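PDB 4ETM: Low molecular weight protein-tyrosine-phosphatase YfkJ from Bacillus subtilis, which dephosphorylates phosphotyrosine-containing proteins, hydrolysing protein O-phosphotyrosine to tyrosine and phosphate, and takes part in resistance to ethanol stress. Local coordinates for residues L26-C30 with R31-A35; Q73-L76 with R77-I81; R89-S92 with E93-D97; Q154-K157 with T158-Q162. All coordinates share one frame; numbering follows the deposited sequence.

Interaction 1. Residues L26-C30 with R31-A35. With K (potassium ion), chain E; PO4 (phosphate ion), chain C.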
# COMPACT_ATOMS: atom_id res chain seq x y z
N LEU A 26 10.67 -1.61 2.35
CA LEU A 26 10.78 -2.41 1.14
C LEU A 26 12.02 -3.30 1.15
O LEU A 26 11.92 -4.53 1.00
CB LEU A 26 10.78 -1.49 -0.08
CG LEU A 26 10.93 -2.18 -1.43
CD1 LEU A 26 9.77 -3.11 -1.66
CD2 LEU A 26 11.03 -1.14 -2.56
N GLY A 27 13.19 -2.70 1.34
CA GLY A 27 14.43 -3.46 1.25
C GLY A 27 14.98 -3.95 2.57
O GLY A 27 15.81 -4.86 2.62
N ASN A 28 14.53 -3.32 3.64
CA ASN A 28 15.07 -3.55 4.97
C ASN A 28 16.59 -3.28 5.03
O ASN A 28 17.36 -3.97 5.68
CB ASN A 28 14.65 -4.91 5.49
CG ASN A 28 15.04 -5.14 6.92
OD1 ASN A 28 15.52 -6.21 7.22
ND2 ASN A 28 14.85 -4.15 7.80
N ILE A 29 16.99 -2.22 4.33
CA ILE A 29 18.36 -1.71 4.44
C ILE A 29 18.44 -0.21 4.74
O ILE A 29 19.42 0.26 5.30
CB ILE A 29 19.24 -2.03 3.20
CG1 ILE A 29 18.55 -1.59 1.90
CG2 ILE A 29 19.60 -3.50 3.18
CD1 ILE A 29 19.52 -1.44 0.72
N CYS A 30 17.42 0.55 4.38
CA CYS A 30 17.45 1.99 4.64
C CYS A 30 16.55 2.42 5.80
O CYS A 30 17.04 2.76 6.90
CB CYS A 30 17.12 2.79 3.38
SG CYS A 30 18.23 2.52 1.97
N ARG A 31 15.23 2.38 5.59
CA ARG A 31 14.28 2.96 6.54
C ARG A 31 14.02 2.16 7.80
O ARG A 31 14.20 2.69 8.91
CB ARG A 31 12.95 3.28 5.84
CG ARG A 31 13.06 4.41 4.82
CD ARG A 31 11.86 4.45 3.91
NE ARG A 31 11.83 3.27 3.04
CZ ARG A 31 10.80 2.94 2.28
NH1 ARG A 31 9.70 3.68 2.28
NH2 ARG A 31 10.88 1.84 1.54
N SER A 32 13.57 0.91 7.66
CA SER A 32 13.22 0.12 8.83
C SER A 32 14.41 -0.15 9.76
O SER A 32 14.23 -0.13 10.98
CB SER A 32 12.41 -1.14 8.51
OG SER A 32 13.13 -2.03 7.68
N PRO A 33 15.62 -0.38 9.22
CA PRO A 33 16.71 -0.52 10.19
C PRO A 33 16.95 0.78 10.95
O PRO A 33 17.24 0.73 12.14
CB PRO A 33 17.92 -0.88 9.31
CG PRO A 33 17.31 -1.52 8.09
CD PRO A 33 16.07 -0.72 7.85
N MET A 34 16.82 1.92 10.27
CA MET A 34 17.01 3.21 10.94
C MET A 34 15.96 3.37 12.03
O MET A 34 16.26 3.84 13.13
CB MET A 34 16.92 4.37 9.95
CG MET A 34 17.36 5.70 10.52
SD MET A 34 17.11 7.15 9.46
CE MET A 34 18.18 6.81 8.07
N ALA A 35 14.73 2.96 11.72
CA ALA A 35 13.65 3.09 12.69
C ALA A 35 13.86 2.15 13.86
O ALA A 35 13.73 2.55 15.02
CB ALA A 35 12.31 2.84 12.04
K K E . 16.39 -6.98 10.17
P PO4 C . 14.50 0.61 2.17
O1 PO4 C . 15.16 1.16 0.92
O2 PO4 C . 15.40 -0.45 2.71
O3 PO4 C . 13.15 0.06 1.80
O4 PO4 C . 14.22 1.74 3.13
O HOH W 1 18.19 -4.33 9.51

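Interaction 2. Residues Q73-L76 with R77-I81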
# COMPACT_ATOMS: atom_id res chain seq x y z
N GLN A 73 23.81 3.81 7.96
CA GLN A 73 24.91 3.65 8.90
C GLN A 73 25.48 5.00 9.28
O GLN A 73 25.77 5.25 10.45
CB GLN A 73 26.01 2.75 8.32
CG GLN A 73 25.59 1.30 8.13
CD GLN A 73 26.78 0.39 7.86
OE1 GLN A 73 27.88 0.65 8.33
NE2 GLN A 73 26.55 -0.69 7.11
N GLU A 74 25.63 5.88 8.29
CA GLU A 74 26.19 7.20 8.54
C GLU A 74 25.30 8.04 9.44
O GLU A 74 25.78 8.69 10.36
CB GLU A 74 26.45 7.95 7.24
CG GLU A 74 27.66 7.46 6.49
CD GLU A 74 28.18 8.50 5.52
OE1 GLU A 74 27.81 8.43 4.33
OE2 GLU A 74 28.95 9.38 5.95
N ILE A 75 23.99 7.99 9.18
CA ILE A 75 23.03 8.69 10.01
C ILE A 75 23.16 8.20 11.44
O ILE A 75 23.31 9.00 12.36
CB ILE A 75 21.58 8.46 9.54
CG1 ILE A 75 21.30 9.26 8.26
CG2 ILE A 75 20.59 8.81 10.65
CD1 ILE A 75 21.35 10.76 8.46
N LEU A 76 23.13 6.88 11.62
CA LEU A 76 23.19 6.29 12.95
C LEU A 76 24.49 6.64 13.68
O LEU A 76 24.47 6.96 14.86
CB LEU A 76 22.92 4.77 12.91
CG LEU A 76 21.51 4.39 12.46
CD1 LEU A 76 21.30 2.87 12.41
CD2 LEU A 76 20.45 5.03 13.35
N ARG A 77 25.61 6.62 12.96
CA ARG A 77 26.87 7.02 13.55
C ARG A 77 26.78 8.45 14.08
O ARG A 77 27.25 8.74 15.18
CB ARG A 77 28.02 6.92 12.55
CG ARG A 77 28.46 5.50 12.25
CD ARG A 77 29.72 5.49 11.40
NE ARG A 77 29.85 4.23 10.68
CZ ARG A 77 29.55 4.07 9.39
NH1 ARG A 77 29.12 5.10 8.67
NH2 ARG A 77 29.69 2.88 8.82
N ARG A 78 26.17 9.33 13.29
CA ARG A 78 26.01 10.72 13.69
C ARG A 78 25.21 10.82 14.97
O ARG A 78 25.55 11.57 15.88
CB ARG A 78 25.32 11.55 12.61
CG ARG A 78 24.78 12.85 13.17
CD ARG A 78 24.17 13.71 12.12
NE ARG A 78 22.75 13.46 11.91
CZ ARG A 78 22.11 13.87 10.82
NH1 ARG A 78 22.80 14.49 9.87
NH2 ARG A 78 20.82 13.64 10.66
N GLU A 79 24.14 10.05 15.04
CA GLU A 79 23.27 10.07 16.20
C GLU A 79 23.88 9.29 17.37
O GLU A 79 23.29 9.22 18.44
CB GLU A 79 21.90 9.49 15.86
CG GLU A 79 21.23 10.17 14.66
CD GLU A 79 20.68 11.54 15.00
OE1 GLU A 79 20.19 11.71 16.13
OE2 GLU A 79 20.75 12.44 14.13
N GLY A 80 25.04 8.70 17.14
CA GLY A 80 25.69 7.88 18.16
C GLY A 80 24.84 6.69 18.57
O GLY A 80 24.81 6.30 19.75
N ILE A 81 24.12 6.12 17.60
CA ILE A 81 23.27 4.97 17.84
C ILE A 81 23.87 3.72 17.19
O ILE A 81 24.28 3.74 16.04
CB ILE A 81 21.86 5.22 17.28
CG1 ILE A 81 21.17 6.31 18.09
CG2 ILE A 81 21.05 3.93 17.26
CD1 ILE A 81 19.85 6.77 17.51

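Interaction 3. Residues R89-S92 with E93-D97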
# COMPACT_ATOMS: atom_id res chain seq x y z
N ARG A 89 16.34 -8.92 6.54
CA ARG A 89 15.55 -10.13 6.41
C ARG A 89 14.21 -9.79 5.78
O ARG A 89 13.79 -8.63 5.79
CB ARG A 89 15.34 -10.82 7.76
CG ARG A 89 14.20 -10.26 8.60
CD ARG A 89 14.09 -11.05 9.91
NE ARG A 89 13.12 -10.51 10.86
CZ ARG A 89 11.83 -10.81 10.85
NH1 ARG A 89 11.33 -11.64 9.93
NH2 ARG A 89 11.03 -10.27 11.75
N GLN A 90 13.56 -10.79 5.21
CA GLN A 90 12.30 -10.57 4.52
C GLN A 90 11.17 -10.98 5.45
O GLN A 90 11.22 -12.03 6.08
CB GLN A 90 12.26 -11.40 3.24
CG GLN A 90 11.00 -11.21 2.40
CD GLN A 90 11.14 -11.84 1.03
OE1 GLN A 90 11.77 -12.88 0.87
NE2 GLN A 90 10.55 -11.21 0.03
N VAL A 91 10.14 -10.14 5.53
CA VAL A 91 9.00 -10.42 6.39
C VAL A 91 8.24 -11.67 5.92
O VAL A 91 8.21 -11.99 4.74
CB VAL A 91 8.06 -9.21 6.42
CG1 VAL A 91 7.36 -9.05 5.08
CG2 VAL A 91 7.07 -9.33 7.57
N SER A 92 7.63 -12.36 6.87
CA SER A 92 6.87 -13.56 6.56
C SER A 92 5.53 -13.51 7.26
O SER A 92 5.30 -12.65 8.13
CB SER A 92 7.64 -14.81 6.96
OG SER A 92 7.85 -14.84 8.36
N GLU A 93 4.64 -14.43 6.89
CA GLU A 93 3.32 -14.52 7.49
C GLU A 93 3.38 -14.65 9.00
O GLU A 93 2.56 -14.07 9.72
CB GLU A 93 2.54 -15.70 6.91
CG GLU A 93 2.19 -15.57 5.44
CD GLU A 93 1.09 -16.51 5.02
OE1 GLU A 93 0.73 -16.53 3.82
OE2 GLU A 93 0.57 -17.24 5.90
N GLN A 94 4.34 -15.41 9.50
CA GLN A 94 4.45 -15.64 10.94
C GLN A 94 4.75 -14.37 11.73
O GLN A 94 4.37 -14.24 12.89
CB GLN A 94 5.48 -16.74 11.25
CG GLN A 94 5.44 -17.25 12.68
CD GLN A 94 4.07 -17.78 13.07
OE1 GLN A 94 3.45 -18.54 12.33
NE2 GLN A 94 3.59 -17.37 14.24
N ASP A 95 5.43 -13.41 11.09
CA ASP A 95 5.69 -12.13 11.71
C ASP A 95 4.40 -11.40 12.08
O ASP A 95 4.35 -10.67 13.07
CB ASP A 95 6.52 -11.24 10.79
CG ASP A 95 7.98 -11.67 10.68
OD1 ASP A 95 8.62 -11.90 11.73
OD2 ASP A 95 8.48 -11.75 9.55
N LEU A 96 3.36 -11.59 11.28
CA LEU A 96 2.08 -10.93 11.53
C LEU A 96 1.53 -11.32 12.90
O LEU A 96 1.06 -10.47 13.65
CB LEU A 96 1.06 -11.27 10.43
CG LEU A 96 1.47 -10.94 8.99
CD1 LEU A 96 0.45 -11.51 8.02
CD2 LEU A 96 1.61 -9.45 8.81
N ASP A 97 1.61 -12.60 13.23
CA ASP A 97 1.05 -13.08 14.48
C ASP A 97 2.01 -12.85 15.65
O ASP A 97 1.58 -12.78 16.80
CB ASP A 97 0.71 -14.57 14.38
CG ASP A 97 -0.45 -14.84 13.43
OD1 ASP A 97 -1.30 -13.94 13.22
OD2 ASP A 97 -0.52 -15.97 12.89

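Interaction 4. Residues Q154-K157 with T158-Q162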
# COMPACT_ATOMS: atom_id res chain seq x y z
N GLN A 154 14.95 12.72 9.82
CA GLN A 154 14.06 13.64 10.52
C GLN A 154 12.68 13.04 10.72
O GLN A 154 12.13 13.09 11.82
CB GLN A 154 13.97 15.00 9.80
CG GLN A 154 15.12 15.93 10.12
CD GLN A 154 15.10 17.21 9.30
OE1 GLN A 154 14.17 17.46 8.52
NE2 GLN A 154 16.13 18.03 9.47
N LEU A 155 12.15 12.45 9.66
CA LEU A 155 10.83 11.84 9.71
C LEU A 155 10.78 10.66 10.67
O LEU A 155 9.83 10.51 11.43
CB LEU A 155 10.40 11.40 8.31
CG LEU A 155 10.09 12.56 7.35
CD1 LEU A 155 9.95 12.04 5.95
CD2 LEU A 155 8.82 13.28 7.78
N ILE A 156 11.81 9.82 10.64
CA ILE A 156 11.81 8.62 11.45
C ILE A 156 12.02 8.97 12.93
O ILE A 156 11.45 8.31 13.80
CB ILE A 156 12.80 7.59 10.93
CG1 ILE A 156 12.26 6.96 9.64
CG2 ILE A 156 13.05 6.52 11.96
CD1 ILE A 156 13.19 5.91 9.02
N LYS A 157 12.79 10.02 13.21
CA LYS A 157 12.92 10.48 14.59
C LYS A 157 11.59 10.89 15.20
O LYS A 157 11.22 10.40 16.26
CB LYS A 157 13.94 11.61 14.73
CG LYS A 157 15.38 11.12 14.67
CD LYS A 157 16.38 12.26 14.70
CE LYS A 157 16.37 12.97 16.04
NZ LYS A 157 17.38 14.06 16.06
N THR A 158 10.86 11.78 14.53
CA THR A 158 9.59 12.25 15.05
C THR A 158 8.56 11.13 15.11
O THR A 158 7.78 11.01 16.06
CB THR A 158 9.04 13.45 14.24
OG1 THR A 158 8.78 13.06 12.89
CG2 THR A 158 10.05 14.57 14.24
N GLY A 159 8.56 10.28 14.09
CA GLY A 159 7.62 9.18 14.05
C GLY A 159 7.84 8.24 15.22
O GLY A 159 6.87 7.82 15.86
N CYS A 160 9.09 7.88 15.48
CA CYS A 160 9.41 6.96 16.57
C CYS A 160 9.08 7.55 17.93
O CYS A 160 8.66 6.83 18.84
CB CYS A 160 10.87 6.53 16.53
SG CYS A 160 11.27 5.36 15.22
N GLU A 161 9.29 8.85 18.07
CA GLU A 161 8.93 9.56 19.29
C GLU A 161 7.44 9.44 19.58
O GLU A 161 7.04 9.09 20.69
CB GLU A 161 9.35 11.03 19.21
CG GLU A 161 10.84 11.24 19.36
CD GLU A 161 11.28 12.65 19.03
OE1 GLU A 161 10.42 13.55 19.00
OE2 GLU A 161 12.50 12.84 18.80
N GLN A 162 6.61 9.74 18.58
CA GLN A 162 5.17 9.69 18.74
C GLN A 162 4.69 8.26 18.93
O GLN A 162 3.81 7.99 19.74
CB GLN A 162 4.47 10.29 17.51
CG GLN A 162 4.76 11.76 17.33
CD GLN A 162 4.36 12.55 18.53
OE1 GLN A 162 3.39 12.21 19.21
NE2 GLN A 162 5.10 13.61 18.82

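Interaction 1. Residues L26-C30 with R31-A35
Arg-31 and the backbone of Leu-26 to Cys-30 close round a bound phosphate ion, so that most of the contact runs through the anion rather than from side chain to side chain. The Arg-31 guanidinium comes up with one edge: NE reaches phosphate O4 at 2.8 Å (N-H...O 173°) and NH2 reaches O3 at 2.9 Å (171°), two nearly straight bonds to different oxygens. A bend of the arginine chain at chi3 (-68°) brings this edge round toward the phosphate and Leu-26 CB. From the loop itself, Gly-27 N binds O3 at 2.8 Å, while Ile-29 N and Cys-30 N converge on O2, Cys-30 N at 2.8 Å. Arg-31 N, the first amide of helix 31-45, adds a 2.7 Å bond to O4. This is the P-loop of the protein tyrosine phosphatases, whose signature sets five residues between the nucleophile, here Cys-25 at the end of strand 19-25, and the arginine. Behind it, Asn-28, in a left-handed backbone conformation, turns ND2 toward Ser-32 OG at 2.7 Å, though the place of that hydroxyl is less sure, and CG of Pro-33 packs against the Asn-28 carbonyl. Asn-28 OD1 is a long ligand of a potassium ion, at 3.2 Å, and probably accepts from Arg-89 N. Arg-31 NH1 is tied to Asp-106, which helps fix the guanidinium. Amides and one arginine thus cradle the phosphate oxygens, consistent with a site that binds the substrate's phosphoryl group and offsets the charge that builds up during its transfer.

Interaction 2. Residues Q73-L76 with R77-I81
Leu-76 O receives the backbone bond that closes this helix end: Ile-81 N reaches it at 2.9 Å, almost straight at 170°, after the chain has turned through Gly-80. Upstream of this bond the backbone follows ordinary helical i to i+4 pairing, with Arg-77 N on Gln-73 O, Arg-78 N on Glu-74 O and Glu-79 N on Ile-75 O. Gly-80 N bonds to Arg-77 O at 3.0 Å; with the positive phi of Gly-80 (61°), the two closing bonds make a Schellman motif at the end of helix 70-78. Apolar contact accompanies it. Leu-76 CD2 meets Ile-81 CG2 at 4.1 Å, the two side chains crossing at an angle, and both also rest on Ala-37 of helix 31-45. Ile-75 and Arg-78 run side by side; CD1 of Ile-75 lies over one guanidinium face, near its rim, 3.7 Å from Arg-78 NH2. Among polar groups, Arg-78 NE makes a salt bridge to Glu-79 OE2 at 3.2 Å, in the guanidinium plane, and NH1 makes another to Glu-150. The extended Arg-77 chain leads back along the helix, with NH1 edge-on to Glu-74 CG at 3.5 Å. Gln-73 turns NE2 to Pro-68 O.

Interaction 3. Residues R89-S92 with E93-D97
Arg-89 and Asp-95 reach for each other from opposite directions and meet end-on, guanidinium to carboxylate, in a two-pronged salt bridge. Arg-89 NH1 bonds to Asp-95 OD2 at 2.9 Å and NH2 to OD1, also at 2.9 Å, but the two planes are turned 48° apart, so the prongs differ: NH1 approaches the syn side of OD2 close to the carboxylate plane, whereas NH2 sits well above the plane at OD1. The arginine spans the gap by staying extended from CG to NE, with chi1 at 83° setting CG between its backbone N and carbonyl carbon. NH2 has a second anionic partner in Asp-55. OD2 of Asp-95 is held again from its anti side by Ser-92 N, at 2.9 Å and 158°, a backbone amide three residues earlier in the chain bonding to a side chain of helix 93-98. Asp-95 is buried, and these donors would probably stabilise its charge. In return Asp-95 N makes a weak bond of 3.1 Å to Ser-92 O. Helix 93-98 leads into strand 101-104 of the parallel sheet of this low molecular weight phosphatase fold. Val-91 slants across Asp-95, its CG2 3.4 Å from OD2, and its side chain also packs on Leu-22 of strand 19-25 and Leu-113 of helix 107-117.

Interaction 4. Residues Q154-K157 with T158-Q162
Ile-156 and Cys-160 touch on the buried side of helix 149-170, CG2 of the isoleucine 3.9 Å from SG of the cysteine. The sulfur also comes within 3.3 Å of Ile-156 O, so it lies folded along the helix beside the carbonyl of the preceding turn. On the exposed side the Thr-158 hydroxyl turns back over the same turn: OG1 is 3.1 Å from Leu-155 O, a probable bond, although Gln-154 O is a rival acceptor for its one proton. A chi1 of 63° places OG1 between the backbone N and carbonyl carbon of Thr-158, facing those carbonyls. Glu-161 lies extended past the Lys-157 carbonyl, CG 3.2 Å from Lys-157 O; its carboxylate and the lysine amine, of opposite charge, stay apart, OE2 to NZ being 5.7 Å. Behind these side chains stands the helix backbone. Thr-158 N bonds to Gln-154 O, Gly-159 N to Leu-155 O at 3.0 Å, Cys-160 N to Ile-156 O at 2.9 Å and Glu-161 N to Lys-157 O at 3.1 Å, the i to i+4 bonds of a regular helix, which bring Ile-156 and Cys-160 onto one side; Leu-155 O may therefore serve both an amide and a hydroxyl. Lys-157 bends at chi3 and makes a long, weak ion pair with Glu-79 near the end of helix 70-78. Ile-156 packs on Ala-35 and Cys-160 on Phe-39 of helix 31-45, and at the rim Glu-161 touches Leu-42 of the same helix, while Ile-156 also meets Leu-128, just after strand 125-127, and the active-site Arg-31.

The four contacts follow one another along the chain without interleaving, around the parallel sheet of strands 52-58, 19-25, 101-104 and 125-127. Interaction 1 is the hub, its centre 14 Å from those of interactions 2 and 4 and 15 Å from that of interaction 3. Met-34 packs on both Ile-75 and Ile-156, so helix 31-45 joins helices 70-78 and 149-170; interactions 2 and 4 also meet at their edges. Interaction 3 meets the phosphate loop through Asn-28, but does not touch interaction 2 or 4, their centres lying 27 and 23 Å away. The phosphate loop and the start of helix 31-45 thus touch all three other contacts, on both sides of the chain's centre.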